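Local coordinates for phosphate ABC transporter, phosphate-binding protein (Clostridium perfringens, PDB 4Q8R) that probably binds phosphate outside the membrane with high affinity and delivers it to an ABC-type transporter for uptake, at residues I36-I45 with G56-E66; L83-L94 with V178-G189. All coordinates share one frame; numbering follows the deposited sequence.

Contact 1: I36-I45 with G56-E66. With ZN (zinc ion), chain F; PO4 (phosphate ion), chain B.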
loop_
_atom_site.group_PDB
_atom_site.type_symbol
_atom_site.label_atom_id
_atom_site.label_comp_id
_atom_site.label_asym_id
_atom_site.label_seq_id
_atom_site.Cartn_x
_atom_site.Cartn_y
_atom_site.Cartn_z
ATOM N N ILE A 36 -3.630 -16.866 0.700
ATOM C CA ILE A 36 -3.135 -15.545 0.477
ATOM C C ILE A 36 -1.624 -15.524 0.695
ATOM O O ILE A 36 -1.164 -15.874 1.791
ATOM C CB ILE A 36 -3.763 -14.503 1.448
ATOM C CG1 ILE A 36 -5.295 -14.517 1.294
ATOM C CG2 ILE A 36 -3.242 -13.097 1.222
ATOM C CD1 ILE A 36 -6.038 -14.003 2.491
ATOM N N ASN A 37 -0.857 -15.124 -0.328
ATOM C CA ASN A 37 0.601 -14.984 -0.229
ATOM C C ASN A 37 1.007 -13.553 -0.539
ATOM O O ASN A 37 0.710 -13.023 -1.606
ATOM C CB ASN A 37 1.186 -15.926 -1.259
ATOM C CG ASN A 37 2.652 -16.112 -1.082
ATOM O OD1 ASN A 37 3.234 -15.783 -0.025
ATOM N ND2 ASN A 37 3.293 -16.604 -2.138
ATOM N N GLN A 38 1.609 -12.876 0.421
ATOM C CA GLN A 38 1.927 -11.498 0.336
ATOM C C GLN A 38 3.371 -11.354 -0.174
ATOM O O GLN A 38 4.332 -11.659 0.540
ATOM C CB GLN A 38 1.855 -10.830 1.702
ATOM C CG GLN A 38 0.430 -10.832 2.216
ATOM C CD GLN A 38 0.281 -10.177 3.536
ATOM O OE1 GLN A 38 0.699 -9.028 3.681
ATOM N NE2 GLN A 38 -0.372 -10.840 4.476
ATOM N N ILE A 39 3.479 -10.914 -1.407
ATOM C CA ILE A 39 4.749 -10.891 -2.142
ATOM C C ILE A 39 4.992 -9.577 -2.872
ATOM O O ILE A 39 5.973 -9.444 -3.619
ATOM C CB ILE A 39 4.790 -12.099 -3.129
ATOM C CG1 ILE A 39 3.651 -12.045 -4.151
ATOM C CG2 ILE A 39 4.879 -13.379 -2.389
ATOM C CD1 ILE A 39 3.662 -13.177 -5.159
ATOM N N GLY A 40 4.122 -8.586 -2.709
ATOM C CA GLY A 40 4.128 -7.346 -3.380
ATOM C C GLY A 40 3.354 -7.315 -4.685
ATOM O O GLY A 40 3.115 -8.378 -5.295
ATOM N N SER A 41 2.915 -6.148 -5.094
ATOM C CA SER A 41 2.007 -5.989 -6.197
ATOM C C SER A 41 2.510 -6.583 -7.508
ATOM O O SER A 41 1.740 -7.317 -8.195
ATOM C CB SER A 41 1.620 -4.579 -6.392
ATOM O OG SER A 41 0.861 -4.034 -5.327
ATOM N N SER A 42 3.732 -6.215 -7.924
ATOM C CA SER A 42 4.155 -6.657 -9.229
ATOM C C SER A 42 4.217 -8.143 -9.342
ATOM O O SER A 42 3.816 -8.706 -10.385
ATOM C CB SER A 42 5.474 -5.999 -9.624
ATOM O OG SER A 42 5.305 -4.589 -9.742
ATOM N N ALA A 43 4.653 -8.828 -8.294
ATOM C CA ALA A 43 4.748 -10.271 -8.363
ATOM C C ALA A 43 3.348 -10.919 -8.358
ATOM O O ALA A 43 3.119 -11.946 -8.984
ATOM C CB ALA A 43 5.580 -10.803 -7.236
ATOM N N GLY A 44 2.424 -10.346 -7.608
ATOM C CA GLY A 44 1.087 -10.927 -7.630
ATOM C C GLY A 44 0.397 -10.731 -8.995
ATOM O O GLY A 44 -0.270 -11.624 -9.480
ATOM N N ILE A 45 0.584 -9.583 -9.609
ATOM C CA ILE A 45 0.065 -9.294 -10.941
ATOM C C ILE A 45 0.645 -10.272 -11.934
ATOM O O ILE A 45 -0.103 -10.852 -12.779
ATOM C CB ILE A 45 0.323 -7.863 -11.395
ATOM C CG1 ILE A 45 -0.481 -6.855 -10.547
ATOM C CG2 ILE A 45 -0.013 -7.675 -12.847
ATOM C CD1 ILE A 45 0.021 -5.443 -10.639
ATOM N N GLY A 56 -4.723 -11.912 -8.447
ATOM C CA GLY A 56 -3.622 -11.042 -7.991
ATOM C C GLY A 56 -4.190 -9.864 -7.202
ATOM O O GLY A 56 -5.226 -9.313 -7.543
ATOM N N MET A 57 -3.512 -9.494 -6.128
ATOM C CA MET A 57 -3.820 -8.300 -5.435
ATOM C C MET A 57 -2.782 -7.247 -5.694
ATOM O O MET A 57 -1.554 -7.520 -5.552
ATOM C CB MET A 57 -4.179 -8.552 -3.985
ATOM C CG MET A 57 -3.193 -9.144 -3.090
ATOM S SD MET A 57 -3.870 -9.815 -1.510
ATOM C CE MET A 57 -2.202 -10.411 -0.997
ATOM N N ALA A 58 -3.256 -6.071 -6.084
ATOM C CA ALA A 58 -2.363 -4.938 -6.401
ATOM C C ALA A 58 -2.790 -3.674 -5.666
ATOM O O ALA A 58 -4.027 -3.408 -5.458
ATOM C CB ALA A 58 -2.379 -4.693 -7.842
ATOM N N SER A 59 -1.808 -2.873 -5.318
ATOM C CA SER A 59 -2.038 -1.580 -4.647
ATOM C C SER A 59 -1.591 -0.429 -5.551
ATOM O O SER A 59 -1.258 0.700 -5.109
ATOM C CB SER A 59 -1.318 -1.560 -3.329
ATOM O OG SER A 59 0.083 -1.612 -3.505
ATOM N N ARG A 60 -1.577 -0.699 -6.858
ATOM C CA ARG A 60 -1.382 0.324 -7.893
ATOM C C ARG A 60 -2.256 -0.074 -9.075
ATOM O O ARG A 60 -2.721 -1.232 -9.132
ATOM C CB ARG A 60 0.086 0.398 -8.375
ATOM C CG ARG A 60 0.636 -0.916 -8.879
ATOM C CD ARG A 60 1.814 -0.656 -9.771
ATOM N NE ARG A 60 2.569 -1.836 -10.122
ATOM C CZ ARG A 60 2.317 -2.615 -11.154
ATOM N NH1 ARG A 60 1.270 -2.353 -11.950
ATOM N NH2 ARG A 60 3.142 -3.621 -11.419
ATOM N N ASP A 61 -2.477 0.838 -9.997
ATOM C CA ASP A 61 -3.163 0.448 -11.200
ATOM C C ASP A 61 -2.272 -0.506 -12.028
ATOM O O ASP A 61 -1.053 -0.519 -11.882
ATOM C CB ASP A 61 -3.490 1.641 -12.040
ATOM C CG ASP A 61 -4.595 1.364 -12.980
ATOM O OD1 ASP A 61 -5.109 0.216 -13.065
ATOM O OD2 ASP A 61 -4.959 2.292 -13.656
ATOM N N LEU A 62 -2.883 -1.260 -12.919
ATOM C CA LEU A 62 -2.122 -2.110 -13.853
ATOM C C LEU A 62 -1.393 -1.261 -14.854
ATOM O O LEU A 62 -1.852 -0.167 -15.215
ATOM C CB LEU A 62 -3.060 -3.020 -14.643
ATOM C CG LEU A 62 -3.815 -4.080 -13.876
ATOM C CD1 LEU A 62 -4.523 -5.022 -14.837
ATOM C CD2 LEU A 62 -2.812 -4.839 -13.010
ATOM N N LYS A 63 -0.270 -1.775 -15.317
ATOM C CA LYS A 63 0.398 -1.200 -16.485
ATOM C C LYS A 63 -0.309 -1.714 -17.734
ATOM O O LYS A 63 -0.940 -2.772 -17.718
ATOM C CB LYS A 63 1.851 -1.590 -16.477
ATOM C CG LYS A 63 2.621 -1.113 -15.217
ATOM C CD LYS A 63 3.968 -1.807 -15.144
ATOM C CE LYS A 63 4.775 -1.552 -13.874
ATOM N NZ LYS A 63 5.945 -0.726 -14.177
ATOM N N GLY A 64 -0.197 -0.965 -18.820
ATOM C CA GLY A 64 -0.859 -1.323 -20.080
ATOM C C GLY A 64 -0.501 -2.746 -20.511
ATOM O O GLY A 64 -1.323 -3.510 -21.020
ATOM N N GLU A 65 0.729 -3.146 -20.289
ATOM C CA GLU A 65 1.095 -4.526 -20.662
ATOM C C GLU A 65 0.557 -5.678 -19.825
ATOM O O GLU A 65 0.468 -6.849 -20.284
ATOM C CB GLU A 65 2.513 -4.661 -20.406
ATOM C CG GLU A 65 3.353 -4.189 -21.420
ATOM C CD GLU A 65 4.736 -4.489 -21.000
ATOM O OE1 GLU A 65 5.402 -5.227 -21.807
ATOM O OE2 GLU A 65 5.088 -3.990 -19.867
ATOM N N GLU A 66 0.297 -5.371 -18.576
ATOM C CA GLU A 66 -0.286 -6.309 -17.643
ATOM C C GLU A 66 -1.735 -6.464 -18.052
ATOM O O GLU A 66 -2.290 -7.547 -18.022
ATOM C CB GLU A 66 -0.159 -5.813 -16.175
ATOM C CG GLU A 66 1.279 -5.732 -15.691
ATOM C CD GLU A 66 1.501 -4.979 -14.372
ATOM O OE1 GLU A 66 2.483 -5.302 -13.672
ATOM O OE2 GLU A 66 0.701 -4.065 -14.028
HETATM ZN ZN ZN F . -6.653 -0.213 -14.293
HETATM P P PO4 B . 2.751 -3.435 -2.033
HETATM O O1 PO4 B . 2.702 -3.831 -3.517
HETATM O O2 PO4 B . 3.322 -4.552 -1.184
HETATM O O3 PO4 B . 3.461 -2.098 -1.869
HETATM O O4 PO4 B . 1.276 -3.160 -1.587
HETATM O O HOH W 1 3.990 -7.516 -12.952
HETATM O O HOH W 2 -7.545 0.739 -13.117
#

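Contact 2: L83-L94 with V178-G189. With ZN (zinc ion), chain E.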
loop_
_atom_site.group_PDB
_atom_site.type_symbol
_atom_site.label_atom_id
_atom_site.label_comp_id
_atom_site.label_asym_id
_atom_site.label_seq_id
_atom_site.Cartn_x
_atom_site.Cartn_y
_atom_site.Cartn_z
ATOM N N LEU A 83 3.229 8.845 5.204
ATOM C CA LEU A 83 4.672 9.060 5.382
ATOM C C LEU A 83 4.864 8.940 6.860
ATOM O O LEU A 83 4.362 9.840 7.629
ATOM C CB LEU A 83 5.104 10.464 5.011
ATOM C CG LEU A 83 5.484 10.774 3.598
ATOM C CD1 LEU A 83 6.685 9.966 3.248
ATOM C CD2 LEU A 83 4.326 10.525 2.675
ATOM N N ILE A 84 5.516 7.882 7.284
ATOM C CA ILE A 84 5.674 7.621 8.711
ATOM C C ILE A 84 7.053 7.978 9.210
ATOM O O ILE A 84 8.071 7.728 8.520
ATOM C CB ILE A 84 5.310 6.182 9.065
ATOM C CG1 ILE A 84 6.049 5.142 8.209
ATOM C CG2 ILE A 84 3.801 6.005 8.909
ATOM C CD1 ILE A 84 6.029 3.788 8.841
ATOM N N THR A 85 7.086 8.517 10.429
ATOM C CA THR A 85 8.299 8.789 11.130
ATOM C C THR A 85 8.272 7.996 12.421
ATOM O O THR A 85 7.247 7.425 12.842
ATOM C CB THR A 85 8.485 10.283 11.423
ATOM O OG1 THR A 85 7.488 10.662 12.393
ATOM C CG2 THR A 85 8.359 11.169 10.217
ATOM N N HIS A 86 9.427 7.903 13.053
ATOM C CA HIS A 86 9.475 7.455 14.437
ATOM C C HIS A 86 8.581 8.370 15.319
ATOM O O HIS A 86 8.408 9.553 15.062
ATOM C CB HIS A 86 10.909 7.508 14.930
ATOM C CG HIS A 86 11.208 6.643 16.080
ATOM N ND1 HIS A 86 11.494 5.296 15.977
ATOM C CD2 HIS A 86 11.274 6.940 17.408
ATOM C CE1 HIS A 86 11.785 4.819 17.165
ATOM N NE2 HIS A 86 11.600 5.781 18.053
ATOM N N LYS A 87 8.081 7.783 16.385
ATOM C CA LYS A 87 7.212 8.447 17.299
ATOM C C LYS A 87 8.011 9.634 17.893
ATOM O O LYS A 87 9.215 9.537 18.114
ATOM C CB LYS A 87 6.752 7.400 18.347
ATOM C CG LYS A 87 5.646 7.849 19.190
ATOM C CD LYS A 87 4.328 7.871 18.437
ATOM C CE LYS A 87 3.184 7.776 19.446
ATOM N NZ LYS A 87 1.915 7.900 18.681
ATOM N N ASN A 88 7.371 10.763 18.103
ATOM C CA ASN A 88 8.038 11.923 18.723
ATOM C C ASN A 88 9.128 12.641 17.924
ATOM O O ASN A 88 9.859 13.439 18.448
ATOM C CB ASN A 88 8.555 11.543 20.132
ATOM C CG ASN A 88 7.433 11.039 21.028
ATOM O OD1 ASN A 88 6.315 11.539 20.957
ATOM N ND2 ASN A 88 7.711 10.018 21.839
ATOM N N ASN A 89 9.218 12.369 16.626
ATOM C CA ASN A 89 9.951 13.268 15.727
ATOM C C ASN A 89 9.231 14.625 15.734
ATOM O O ASN A 89 7.999 14.676 15.533
ATOM C CB ASN A 89 9.901 12.688 14.326
ATOM C CG ASN A 89 10.852 13.414 13.360
ATOM O OD1 ASN A 89 10.958 14.640 13.375
ATOM N ND2 ASN A 89 11.527 12.652 12.514
ATOM N N PRO A 90 9.943 15.736 15.969
ATOM C CA PRO A 90 9.314 17.051 15.977
ATOM C C PRO A 90 8.725 17.490 14.664
ATOM O O PRO A 90 7.887 18.396 14.645
ATOM C CB PRO A 90 10.440 17.989 16.414
ATOM C CG PRO A 90 11.697 17.248 16.099
ATOM C CD PRO A 90 11.378 15.814 16.330
ATOM N N VAL A 91 9.141 16.852 13.570
ATOM C CA VAL A 91 8.577 17.198 12.234
ATOM C C VAL A 91 7.259 16.432 12.042
ATOM O O VAL A 91 7.261 15.223 12.009
ATOM C CB VAL A 91 9.568 16.854 11.136
ATOM C CG1 VAL A 91 9.003 17.208 9.756
ATOM C CG2 VAL A 91 10.866 17.615 11.383
ATOM N N LYS A 92 6.166 17.180 11.900
ATOM C CA LYS A 92 4.827 16.626 11.900
ATOM C C LYS A 92 4.005 16.954 10.659
ATOM O O LYS A 92 2.856 16.521 10.566
ATOM C CB LYS A 92 4.114 17.079 13.191
ATOM C CG LYS A 92 4.695 16.295 14.369
ATOM C CD LYS A 92 4.253 16.755 15.719
ATOM C CE LYS A 92 5.211 16.202 16.757
ATOM N NZ LYS A 92 5.091 14.740 16.967
ATOM N N ASP A 93 4.611 17.664 9.706
ATOM C CA ASP A 93 3.918 18.149 8.560
ATOM C C ASP A 93 4.959 18.373 7.492
ATOM O O ASP A 93 5.989 19.036 7.784
ATOM C CB ASP A 93 3.200 19.438 8.947
ATOM C CG ASP A 93 2.244 19.956 7.903
ATOM O OD1 ASP A 93 2.108 19.419 6.809
ATOM O OD2 ASP A 93 1.576 20.976 8.208
ATOM N N LEU A 94 4.713 17.851 6.287
ATOM C CA LEU A 94 5.606 18.048 5.144
ATOM C C LEU A 94 4.807 18.348 3.887
ATOM O O LEU A 94 3.717 17.777 3.704
ATOM C CB LEU A 94 6.463 16.792 4.922
ATOM C CG LEU A 94 7.496 16.435 6.011
ATOM C CD1 LEU A 94 8.132 15.095 5.801
ATOM C CD2 LEU A 94 8.564 17.526 6.055
ATOM N N VAL A 178 -0.808 1.705 9.806
ATOM C CA VAL A 178 -0.460 2.807 10.745
ATOM C C VAL A 178 -1.119 2.531 12.094
ATOM O O VAL A 178 -2.255 2.134 12.143
ATOM C CB VAL A 178 -0.868 4.181 10.211
ATOM C CG1 VAL A 178 -0.587 5.258 11.263
ATOM C CG2 VAL A 178 -0.110 4.505 8.909
ATOM N N ASP A 179 -0.372 2.649 13.175
ATOM C CA ASP A 179 -0.921 2.562 14.491
ATOM C C ASP A 179 -0.127 3.478 15.358
ATOM O O ASP A 179 0.664 4.262 14.844
ATOM C CB ASP A 179 -0.915 1.119 15.037
ATOM C CG ASP A 179 0.486 0.507 15.071
ATOM O OD1 ASP A 179 1.469 1.269 15.121
ATOM O OD2 ASP A 179 0.594 -0.713 15.055
ATOM N N ASP A 180 -0.428 3.429 16.675
ATOM C CA ASP A 180 0.237 4.318 17.633
ATOM C C ASP A 180 1.729 4.164 17.814
ATOM O O ASP A 180 2.312 4.962 18.516
ATOM C CB ASP A 180 -0.388 4.208 19.011
ATOM C CG ASP A 180 -1.864 4.571 19.011
ATOM O OD1 ASP A 180 -2.316 5.281 18.086
ATOM O OD2 ASP A 180 -2.561 4.134 19.932
ATOM N N SER A 181 2.341 3.182 17.182
ATOM C CA SER A 181 3.754 2.916 17.344
ATOM C C SER A 181 4.630 3.790 16.445
ATOM O O SER A 181 5.819 3.810 16.631
ATOM C CB SER A 181 4.066 1.436 17.059
ATOM O OG SER A 181 4.009 1.140 15.682
ATOM N N VAL A 182 4.011 4.449 15.470
ATOM C CA VAL A 182 4.668 5.318 14.491
ATOM C C VAL A 182 3.805 6.565 14.310
ATOM O O VAL A 182 2.674 6.629 14.814
ATOM C CB VAL A 182 4.909 4.596 13.131
ATOM C CG1 VAL A 182 5.879 3.421 13.276
ATOM C CG2 VAL A 182 3.620 4.139 12.492
ATOM N N SER A 183 4.361 7.600 13.687
ATOM C CA SER A 183 3.662 8.853 13.438
ATOM C C SER A 183 3.497 9.138 11.958
ATOM O O SER A 183 4.499 9.256 11.225
ATOM C CB SER A 183 4.440 10.008 14.076
ATOM O OG SER A 183 4.387 9.856 15.481
ATOM N N ALA A 184 2.271 9.259 11.482
ATOM C CA ALA A 184 2.044 9.678 10.096
ATOM C C ALA A 184 2.077 11.206 10.057
ATOM O O ALA A 184 1.368 11.846 10.814
ATOM C CB ALA A 184 0.708 9.185 9.594
ATOM N N VAL A 185 2.902 11.800 9.213
ATOM C CA VAL A 185 2.974 13.233 9.073
ATOM C C VAL A 185 1.760 13.784 8.346
ATOM O O VAL A 185 1.161 13.078 7.562
ATOM C CB VAL A 185 4.282 13.715 8.373
ATOM C CG1 VAL A 185 5.513 13.180 9.074
ATOM C CG2 VAL A 185 4.306 13.305 6.917
ATOM N N LYS A 186 1.360 15.023 8.624
ATOM C CA LYS A 186 0.404 15.700 7.754
ATOM C C LYS A 186 1.099 15.914 6.426
ATOM O O LYS A 186 2.313 16.112 6.387
ATOM C CB LYS A 186 -0.022 17.042 8.302
ATOM C CG LYS A 186 -0.818 16.903 9.569
ATOM C CD LYS A 186 -1.142 18.284 10.157
ATOM C CE LYS A 186 -1.772 18.099 11.521
ATOM N NZ LYS A 186 -1.964 19.433 12.152
ATOM N N VAL A 187 0.337 15.886 5.338
ATOM C CA VAL A 187 0.890 16.190 4.018
ATOM C C VAL A 187 0.221 17.459 3.529
ATOM O O VAL A 187 -1.011 17.528 3.432
ATOM C CB VAL A 187 0.756 15.013 3.051
ATOM C CG1 VAL A 187 1.183 15.484 1.676
ATOM C CG2 VAL A 187 1.591 13.817 3.548
ATOM N N ASP A 188 0.993 18.502 3.283
ATOM C CA ASP A 188 0.500 19.772 2.832
ATOM C C ASP A 188 -0.542 20.258 3.885
ATOM O O ASP A 188 -1.618 20.778 3.548
ATOM C CB ASP A 188 -0.156 19.691 1.417
ATOM C CG ASP A 188 0.870 19.565 0.210
ATOM O OD1 ASP A 188 2.079 19.707 0.306
ATOM O OD2 ASP A 188 0.449 19.381 -0.951
ATOM N N GLY A 189 -0.253 20.017 5.158
ATOM C CA GLY A 189 -1.142 20.425 6.255
ATOM C C GLY A 189 -2.400 19.609 6.502
ATOM O O GLY A 189 -3.197 19.964 7.396
HETATM ZN ZN ZN E . 12.108 5.748 20.057
HETATM O O HOH W 3 1.274 10.765 6.103
HETATM O O HOH W 4 8.371 4.836 16.303
HETATM O O HOH W 5 6.106 12.606 15.554
HETATM O O HOH W 6 13.973 4.604 20.040
HETATM O O HOH W 7 12.913 7.407 20.757
#

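Contact 1: I36-I45 with G56-E66
Ser41 and Ser59 meet beside a bound phosphate, in the anion site of a periplasmic-binding-protein fold where the start of helix 41-50 faces the end of strand 55-58. Ser41 OG gives its proton to phosphate O1 at 2.6 Å and accepts the N-H of Ser59 N at 2.9 Å, so one hydroxyl ties ligand to strand end. With chi1 of -66°, this OG stands beside its own backbone N, which donates to the same phosphate oxygen. Ser59 OG donates to phosphate O4 at 2.7 Å. Serine suits both places, offering a short neutral donor. Gly40, the N-cap, takes backbone angles that suit glycine, and the helix start would probably favour the anion. Ser11, Thr12, Ser13, Ser129, Gly130 and Thr131 add further bonds to the phosphate.

The next layer centres on Arg60. Its NH2 donates to Ser42 OG at 2.9 Å, nearly straight (164°), while Ser42 OG is also hydrogen-bonded to Gly128 O. In a salt bridge Arg60 grips Glu66 end-on, NH1 to OE2 and NH2 to OE1, each oxygen using its syn lone pair. The bonds to Ser42 and Glu66, all lying in the guanidinium plane, fix its rotation. The Lys63 N-H meets Glu66 OE2 from above the carboxylate plane. Ile45 CD1 covers one guanidinium face near its rim, with Lys63 CE over the other. Ile45 CD1 also touches Ala58 CB and Leu62 CD2, so an isoleucine's reach joins helix to strand and loop. Nearer the strands, the long flexible Met57 extends until its CE rests 3.6 Å from Ile36 CG2.

Contact 2: L83-L94 with V178-G189
Strand 83-86 runs antiparallel to 182-184, and after a loop the same segment returns as 93-94, now parallel to 186-187, so strand 182-187 has a different neighbour along each half. Thr85 and Ser183 form the hydrogen-bonded pair, exchanging Thr85 N to Ser183 O (2.8 Å) and Ser183 N to Thr85 O; Val185 N then donates to Leu83 O. In the parallel half Lys186 N donates to Lys92 O, Leu94 N to Lys186 O and Asp188 N to Leu94 O.

Val185 sits at the changeover, its side chain turned toward the other segment. With chi1 of -54°, CG2 lies between the backbone N and carbonyl carbon and packs on Leu83 CB at 3.5 Å, while CG1 meets Thr85 CG2 at 3.7 Å. A compact beta-branched residue fits this inner corner. The mixed pairing belongs to the sheet of the PBP superfamily fold; helix 96-103 packs Ile99 against Leu83 and Leu94. Beside Ala184, Ile84 CG2 crosses to Val182 CG2 at 4.0 Å, and Val163 and Ile173 extend this apolar patch.

At the more exposed ends the chemistry turns polar. Asp93 OD1 uses its syn lone pair for Gly189 N at 2.9 Å, a carboxylate well placed to hold the loop after the strand. Gly189 itself adopts a positive phi that glycine tolerates easily. Lys87, bent at chi2 (74°), swings its amine to Asp180 O for a weak bond of 3.0 Å. Next to it the CB of His86 points away from segment 178-189: ND1 donates to Val163 O, and NE2 binds a zinc ion at 2.1 Å together with two waters.

Contact 1 is mostly buried and lies beside a bound phosphate, whereas contact 2 is only partly buried and joins strands; they sit on opposite sides of the chain's centre, with centres 27 Å apart and nearest atoms about 12 Å apart. Both reach the same mixed sheet. Helix 64-68, where contact 1 ends, is followed by strand 71-86, whose far end enters contact 2. Serine hydroxyls accept both hydrogen bonds between 36-45 and 56-66, one from an arginine and one from a backbone N-H, while backbone amides and carbonyls supply most of those in 83-94 with 178-189. Zinc occurs at both, held by Asp61 with Glu73 in one and by His86 in the other.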